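Local coordinates for protein cytolethal distending toxin subunit A (Haemophilus ducreyi, PDB 1SR4) that forms, probably as a lectin-like pair with the C subunit, the part of a tripartite genotoxin required to deliver the B subunit into host cells, at residues G104-R107 against E108-R111; L145-D148 against S149-V153. All blocks are in the same frame, centred on the assembly; numbering follows the deposited sequence.

How the interactions relate
Both interactions are turns that link successive antiparallel strands of the ricin-B-type beta-trefoil: interaction 1 (residues 104-111) joins strand 99-103 to strand 110-114, and interaction 2 (residues 145-153) contains the turn between strand 142-146 and strand 152-156. They follow one another along the chain without touching; their centres lie about 18 Å apart and their nearest atoms about 8 Å. A backbone hydrogen bond between Phe110 and Phe142 ties the strand leaving interaction 1 to the strand leading into interaction 2. Their centres are about 15 and 16 Å from the centre of the chain. Both meet the B subunit of the toxin, while interaction 2 also reaches the C subunit, so these loops take part in assembling the heterotrimer.

Interaction 1 (G104-R107 against E108-R111); sequences GKHR and EYFR
The CB methylene of His106 touches the Tyr109 ring obliquely, with His106 CB 3.4 Å from Tyr109 CD2 and a little farther from CE2. The imidazole and the phenol do not stack: their centroids are 6.0 Å apart and their planes are inclined at 34°, so the two rings lie obliquely. The turn of the backbone puts the histidine CB beside the tyrosine. Chi1 of Tyr109, -56°, holds CG beside the backbone N and so swings the phenol back toward that methylene, whereas chi1 of His106 only sets where the imidazole goes. Over one face of the phenol ring, offset toward its rim, sits the carbonyl oxygen of Arg107, Arg107 O being 3.9 Å from Tyr109 CD1. The flat ring of tyrosine can take this carbonyl over a face while its side chain also touches Glu141 and Val157.

The backbone beneath is a type II beta turn from His106 to Tyr109 within the loop between two antiparallel strands of the beta-trefoil. Glu108 holds its third position with a positive phi of 75°, a conformation more often left to glycine. The closing bond from Tyr109 N to His106 O is long and weak at 3.3 Å. A shorter one, Gly104 N to Tyr109 O at 2.7 Å, draws the ends of the loop together. Gly104, with no side chain, lets the backbone come close to Tyr109 and Phe110. A water lies 2.8 Å from His106 O and is hydrogen-bonded to it, with a weaker link to Tyr109 O.

Arg107 and Glu108 turn their long side chains toward the B subunit. The extended arginine carries its guanidinium group to a salt bridge with Asp260 of the B subunit, while Glu108 OE1 is hydrogen-bonded to Thr205 of that same subunit.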
loop_
_atom_site.group_PDB
_atom_site.type_symbol
_atom_site.label_atom_id
_atom_site.label_comp_id
_atom_site.label_asym_id
_atom_site.label_seq_id
_atom_site.Cartn_x
_atom_site.Cartn_y
_atom_site.Cartn_z
ATOM N N GLY A 104 -6.742 1.602 -16.274
ATOM C CA GLY A 104 -7.530 1.875 -17.455
ATOM C C GLY A 104 -6.780 1.439 -18.695
ATOM O O GLY A 104 -5.764 0.754 -18.616
ATOM N N LYS A 105 -7.287 1.844 -19.844
ATOM C CA LYS A 105 -6.672 1.525 -21.114
ATOM C C LYS A 105 -5.305 2.191 -21.186
ATOM O O LYS A 105 -4.336 1.582 -21.640
ATOM C CB LYS A 105 -7.562 2.040 -22.244
ATOM C CG LYS A 105 -6.990 1.909 -23.651
ATOM C CD LYS A 105 -7.855 2.731 -24.610
ATOM C CE LYS A 105 -7.579 2.416 -26.071
ATOM N NZ LYS A 105 -8.525 3.167 -26.959
ATOM N N HIS A 106 -5.228 3.444 -20.741
ATOM C CA HIS A 106 -3.969 4.183 -20.779
ATOM C C HIS A 106 -3.118 3.996 -19.530
ATOM O O HIS A 106 -3.636 3.798 -18.437
ATOM C CB HIS A 106 -4.244 5.672 -20.981
ATOM C CG HIS A 106 -4.923 5.986 -22.274
ATOM N ND1 HIS A 106 -6.226 5.620 -22.538
ATOM C CD2 HIS A 106 -4.477 6.618 -23.384
ATOM C CE1 HIS A 106 -6.554 6.016 -23.755
ATOM N NE2 HIS A 106 -5.510 6.624 -24.289
ATOM N N ARG A 107 -1.804 4.077 -19.684
ATOM C CA ARG A 107 -0.924 3.904 -18.532
ATOM C C ARG A 107 -1.155 4.997 -17.496
ATOM O O ARG A 107 -1.415 6.151 -17.837
ATOM C CB ARG A 107 0.546 3.905 -18.972
ATOM C CG ARG A 107 0.902 2.685 -19.811
ATOM C CD ARG A 107 2.352 2.685 -20.271
ATOM N NE ARG A 107 2.619 1.516 -21.102
ATOM C CZ ARG A 107 3.807 1.209 -21.608
ATOM N NH1 ARG A 107 4.855 1.990 -21.367
ATOM N NH2 ARG A 107 3.949 0.118 -22.346
ATOM N N GLU A 108 -1.077 4.607 -16.232
ATOM C CA GLU A 108 -1.239 5.518 -15.100
ATOM C C GLU A 108 -2.662 5.970 -14.786
ATOM O O GLU A 108 -2.871 6.720 -13.833
ATOM C CB GLU A 108 -0.317 6.730 -15.264
ATOM C CG GLU A 108 1.165 6.345 -15.261
ATOM C CD GLU A 108 2.079 7.548 -15.097
ATOM O OE1 GLU A 108 2.326 8.242 -16.107
ATOM O OE2 GLU A 108 2.533 7.806 -13.956
ATOM N N TYR A 109 -3.645 5.527 -15.569
ATOM C CA TYR A 109 -5.025 5.899 -15.273
ATOM C C TYR A 109 -5.804 4.729 -14.680
ATOM O O TYR A 109 -5.439 3.550 -14.848
ATOM C CB TYR A 109 -5.761 6.396 -16.517
ATOM C CG TYR A 109 -5.103 7.558 -17.235
ATOM C CD1 TYR A 109 -4.270 8.451 -16.561
ATOM C CD2 TYR A 109 -5.343 7.773 -18.589
ATOM C CE1 TYR A 109 -3.690 9.532 -17.225
ATOM C CE2 TYR A 109 -4.777 8.848 -19.260
ATOM C CZ TYR A 109 -3.952 9.722 -18.573
ATOM O OH TYR A 109 -3.413 10.792 -19.246
ATOM N N PHE A 110 -6.890 5.065 -13.993
ATOM C CA PHE A 110 -7.741 4.073 -13.363
ATOM C C PHE A 110 -9.201 4.304 -13.696
ATOM O O PHE A 110 -9.614 5.417 -14.060
ATOM C CB PHE A 110 -7.570 4.137 -11.845
ATOM C CG PHE A 110 -6.198 3.757 -11.384
ATOM C CD1 PHE A 110 -5.837 2.416 -11.283
ATOM C CD2 PHE A 110 -5.251 4.741 -11.087
ATOM C CE1 PHE A 110 -4.547 2.045 -10.890
ATOM C CE2 PHE A 110 -3.956 4.383 -10.694
ATOM C CZ PHE A 110 -3.609 3.026 -10.596
ATOM N N ARG A 111 -9.974 3.239 -13.579
ATOM C CA ARG A 111 -11.401 3.309 -13.800
ATOM C C ARG A 111 -12.028 2.626 -12.592
ATOM O O ARG A 111 -11.371 1.818 -11.915
ATOM C CB ARG A 111 -11.788 2.604 -15.079
ATOM C CG ARG A 111 -11.739 1.114 -14.995
ATOM C CD ARG A 111 -12.533 0.561 -16.137
ATOM N NE ARG A 111 -12.576 -0.892 -16.149
ATOM C CZ ARG A 111 -13.113 -1.593 -17.138
ATOM N NH1 ARG A 111 -13.648 -0.958 -18.173
ATOM N NH2 ARG A 111 -13.094 -2.919 -17.098
HETATM O O HOH W 1 -3.177 1.759 -16.620
#

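Interaction 2 (L145-D148 against S149-V153); sequences LPTD and SGAVV
Ala151 O accepts the backbone N-H of Thr147 at 2.9 Å, and Thr147 OG1 lies 3.2 Å from that same oxygen. The hydroxyl is also hydrogen-bonded to Ser149 OG at 3.1 Å, either being able to donate, and weakly to Ser153 OG of the C subunit, so whether its proton goes to Ala151 O is not settled. With chi1 70°, Thr147 holds OG1 between its backbone N and carbonyl carbon, over the turn toward the serine; Ser149 does the same with its own OG. Small hydroxyl residues suit this spot because their oxygens stay close to the backbone, and the CG2 methyl of Thr147 remains to pack against Val153 CG2 at 4.2 Å.

Thr147 to Gly150 is a type I turn, closed by Gly150 N to Thr147 O; with the Thr147 N to Ala151 O bond it makes a 3:5 hairpin with a G1 beta bulge. Gly150 has a positive phi of 98°, where a side chain would press on the carbonyl oxygen of Ser149, so the bulge position suits glycine. Beyond it Leu145 and Val153 form a hydrogen-bonded pair, Leu145 N to Val153 O measuring 2.8 Å. Proline is tolerated at 146 because its non-hydrogen-bonded pairing with Val152 asks no N-H of it.

Asp148 OD1 accepts a hydrogen bond from Lys154 N of the C subunit, and Ser149 O one from Gln247 of the B subunit. Within the chain, the hairpin of strands 142-146 and 152-156 rests against strand 189-196, where Ala151 packs on Tyr194 and Val152 on Leu195.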
loop_
_atom_site.group_PDB
_atom_site.type_symbol
_atom_site.label_atom_id
_atom_site.label_comp_id
_atom_site.label_asym_id
_atom_site.label_seq_id
_atom_site.Cartn_x
_atom_site.Cartn_y
_atom_site.Cartn_z
ATOM N N LEU A 145 -3.857 11.846 -8.226
ATOM C CA LEU A 145 -2.658 12.584 -7.877
ATOM C C LEU A 145 -2.441 12.524 -6.363
ATOM O O LEU A 145 -3.245 13.030 -5.588
ATOM C CB LEU A 145 -2.820 14.041 -8.319
ATOM C CG LEU A 145 -3.493 14.326 -9.679
ATOM C CD1 LEU A 145 -3.813 15.817 -9.790
ATOM C CD2 LEU A 145 -2.593 13.893 -10.817
ATOM N N PRO A 146 -1.344 11.912 -5.926
ATOM C CA PRO A 146 -1.095 11.831 -4.482
ATOM C C PRO A 146 -0.804 13.195 -3.875
ATOM O O PRO A 146 -0.258 14.070 -4.547
ATOM C CB PRO A 146 0.110 10.886 -4.394
ATOM C CG PRO A 146 0.892 11.235 -5.649
ATOM C CD PRO A 146 -0.220 11.360 -6.706
ATOM N N THR A 147 -1.195 13.381 -2.616
ATOM C CA THR A 147 -0.931 14.638 -1.915
ATOM C C THR A 147 0.123 14.287 -0.873
ATOM O O THR A 147 0.395 13.099 -0.648
ATOM C CB THR A 147 -2.157 15.160 -1.169
ATOM O OG1 THR A 147 -2.434 14.303 -0.056
ATOM C CG2 THR A 147 -3.375 15.215 -2.091
ATOM N N ASP A 148 0.707 15.285 -0.217
ATOM C CA ASP A 148 1.715 14.959 0.779
ATOM C C ASP A 148 1.195 14.380 2.090
ATOM O O ASP A 148 1.980 14.107 2.995
ATOM C CB ASP A 148 2.642 16.143 1.059
ATOM C CG ASP A 148 1.909 17.398 1.461
ATOM O OD1 ASP A 148 0.693 17.351 1.764
ATOM O OD2 ASP A 148 2.582 18.450 1.480
ATOM N N SER A 149 -0.113 14.172 2.199
ATOM C CA SER A 149 -0.655 13.560 3.415
ATOM C C SER A 149 -0.976 12.103 3.124
ATOM O O SER A 149 -1.335 11.349 4.030
ATOM C CB SER A 149 -1.932 14.264 3.869
ATOM O OG SER A 149 -2.992 13.987 2.975
ATOM N N GLY A 150 -0.854 11.709 1.857
ATOM C CA GLY A 150 -1.162 10.337 1.481
ATOM C C GLY A 150 -2.564 10.186 0.900
ATOM O O GLY A 150 -2.966 9.108 0.448
ATOM N N ALA A 151 -3.325 11.267 0.934
ATOM C CA ALA A 151 -4.665 11.272 0.361
ATOM C C ALA A 151 -4.449 11.462 -1.155
ATOM O O ALA A 151 -3.309 11.596 -1.610
ATOM C CB ALA A 151 -5.467 12.447 0.931
ATOM N N VAL A 152 -5.522 11.465 -1.935
ATOM C CA VAL A 152 -5.382 11.666 -3.376
ATOM C C VAL A 152 -6.412 12.657 -3.917
ATOM O O VAL A 152 -7.457 12.893 -3.306
ATOM C CB VAL A 152 -5.567 10.344 -4.194
ATOM C CG1 VAL A 152 -4.495 9.321 -3.838
ATOM C CG2 VAL A 152 -6.975 9.760 -3.952
ATOM N N VAL A 153 -6.093 13.249 -5.059
ATOM C CA VAL A 153 -7.024 14.133 -5.741
ATOM C C VAL A 153 -7.373 13.331 -6.997
ATOM O O VAL A 153 -6.492 12.703 -7.601
ATOM C CB VAL A 153 -6.366 15.497 -6.059
ATOM C CG1 VAL A 153 -7.137 16.244 -7.153
ATOM C CG2 VAL A 153 -6.394 16.337 -4.799
#